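Side-chain contact in glycosyl hydrolase, BNR repeat (Ralstonia eutropha, PDB 3B7F), which is a seven-bladed beta-propeller that probably acts as a glycoside hydrolase, its substrate unknown: residues Ala219-Leu223 with Pro224-Val228. Sequence-based numbering, arbitrary orientation.
Sequences AANFL and PDPNV. With EDO (1,2-ethanediol), chain R.
In the surface loop that leads from strand 212-213 to strand 234-239, between consecutive blades of the beta-propeller, Leu223 meets Val228 and Pro226 meets both Ala220 and Asn221 as the chain doubles back on itself. Leu223 CD1 lies 3.6 Å from Val228 CG2, the two side chains running at a slant to each other. The valine methyl that touches is the one wedged between its own backbone N and carbonyl carbon (chi1 -74° places CG1 anti to that carbon). Residues Ala220 to Leu223 form a type I beta turn, closed by Leu223 N donating to Ala220 O at 3.0 Å. The same carbonyl oxygen also receives a CA-H...O contact from Pro226, 3.5 Å from Ala220 O to Pro226 CA, where the returning chain passes the turn. At the CB-CG edge of the Pro226 ring lies the amide oxygen of Asn221: with CG beside the backbone N (chi1 -64°), OD1 comes within 3.6 Å of Pro226 CB, the side chains crossing nearly at right angles. Pro226 is itself the middle residue of an Asx turn, in which Asn227 N reaches Asp225 OD1 at 3.1 Å, approaching 51° out of the carboxylate plane. Phe222 faces away from this return and stacks on Trp304, and Ala219 N is hydrogen-bonded to Tyr256 OH. An ethanediol, probably from the crystallisation liquor, places O1 2.8 Å from Pro226 O and also meets His232 and Gly217.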
loop_
_atom_site.group_PDB
_atom_site.type_symbol
_atom_site.label_atom_id
_atom_site.label_comp_id
_atom_site.label_asym_id
_atom_site.label_seq_id
_atom_site.Cartn_x
_atom_site.Cartn_y
_atom_site.Cartn_z
ATOM N N ALA A 219 -7.510 17.728 -3.927
ATOM C CA ALA A 219 -8.960 17.830 -4.188
ATOM C C ALA A 219 -9.741 16.719 -3.463
ATOM O O ALA A 219 -9.184 15.684 -3.097
ATOM C CB ALA A 219 -9.239 17.758 -5.647
ATOM N N ALA A 220 -11.029 16.986 -3.241
ATOM C CA ALA A 220 -12.005 16.069 -2.650
ATOM C C ALA A 220 -13.317 16.426 -3.334
ATOM O O ALA A 220 -14.312 16.877 -2.726
ATOM C CB ALA A 220 -12.094 16.239 -1.145
ATOM N N ASN A 221 -13.303 16.195 -4.635
ATOM C CA ASN A 221 -14.421 16.556 -5.535
ATOM C C ASN A 221 -15.757 15.771 -5.350
ATOM O O ASN A 221 -16.802 16.135 -5.897
ATOM C CB ASN A 221 -13.862 16.569 -6.982
ATOM C CG ASN A 221 -12.758 17.685 -7.168
ATOM O OD1 ASN A 221 -12.803 18.748 -6.496
ATOM N ND2 ASN A 221 -11.783 17.436 -8.062
ATOM N N PHE A 222 -15.704 14.726 -4.539
ATOM C CA PHE A 222 -16.879 13.956 -4.103
ATOM C C PHE A 222 -17.576 14.581 -2.867
ATOM O O PHE A 222 -18.634 14.098 -2.457
ATOM C CB PHE A 222 -16.486 12.497 -3.798
ATOM C CG PHE A 222 -15.351 12.348 -2.788
ATOM C CD1 PHE A 222 -14.014 12.336 -3.216
ATOM C CD2 PHE A 222 -15.611 12.226 -1.441
ATOM C CE1 PHE A 222 -12.993 12.243 -2.325
ATOM C CE2 PHE A 222 -14.577 12.124 -0.543
ATOM C CZ PHE A 222 -13.270 12.129 -0.994
ATOM N N LEU A 223 -16.957 15.600 -2.256
ATOM C CA LEU A 223 -17.497 16.256 -1.081
ATOM C C LEU A 223 -18.265 17.507 -1.509
ATOM O O LEU A 223 -17.979 18.079 -2.586
ATOM C CB LEU A 223 -16.392 16.634 -0.068
ATOM C CG LEU A 223 -15.617 15.531 0.662
ATOM C CD1 LEU A 223 -14.545 16.147 1.583
ATOM C CD2 LEU A 223 -16.508 14.633 1.471
ATOM N N PRO A 224 -19.265 17.918 -0.707
ATOM C CA PRO A 224 -19.994 19.173 -0.987
ATOM C C PRO A 224 -19.070 20.382 -1.134
ATOM O O PRO A 224 -19.262 21.167 -2.045
ATOM C CB PRO A 224 -20.885 19.335 0.248
ATOM C CG PRO A 224 -21.110 17.964 0.704
ATOM C CD PRO A 224 -19.829 17.241 0.481
ATOM N N ASP A 225 -18.084 20.502 -0.249
ATOM C CA ASP A 225 -17.070 21.545 -0.325
ATOM C C ASP A 225 -15.724 20.828 -0.438
ATOM O O ASP A 225 -15.275 20.253 0.535
ATOM C CB ASP A 225 -17.114 22.466 0.898
ATOM C CG ASP A 225 -16.143 23.645 0.799
ATOM O OD1 ASP A 225 -15.343 23.706 -0.159
ATOM O OD2 ASP A 225 -16.183 24.526 1.700
ATOM N N PRO A 226 -15.085 20.846 -1.625
ATOM C CA PRO A 226 -13.765 20.186 -1.743
ATOM C C PRO A 226 -12.597 20.811 -0.965
ATOM O O PRO A 226 -11.589 20.125 -0.768
ATOM C CB PRO A 226 -13.454 20.266 -3.248
ATOM C CG PRO A 226 -14.706 20.623 -3.896
ATOM C CD PRO A 226 -15.502 21.419 -2.912
ATOM N N ASN A 227 -12.746 22.054 -0.492
ATOM C CA ASN A 227 -11.670 22.784 0.172
ATOM C C ASN A 227 -11.773 22.745 1.672
ATOM O O ASN A 227 -11.707 23.765 2.327
ATOM C CB ASN A 227 -11.629 24.225 -0.376
ATOM C CG ASN A 227 -11.426 24.244 -1.911
ATOM O OD1 ASN A 227 -10.656 23.433 -2.471
ATOM N ND2 ASN A 227 -12.127 25.146 -2.590
ATOM N N VAL A 228 -11.923 21.541 2.197
ATOM C CA VAL A 228 -11.997 21.307 3.624
ATOM C C VAL A 228 -10.659 20.703 4.062
ATOM O O VAL A 228 -9.808 20.375 3.240
ATOM C CB VAL A 228 -13.216 20.433 4.031
ATOM C CG1 VAL A 228 -14.481 21.255 3.923
ATOM C CG2 VAL A 228 -13.293 19.126 3.204
HETATM C C1 EDO R . -7.654 20.817 -0.118
HETATM O O1 EDO R . -8.924 20.180 0.157
HETATM C C2 EDO R . -7.368 21.995 0.796
HETATM O O2 EDO R . -6.439 22.872 0.147
#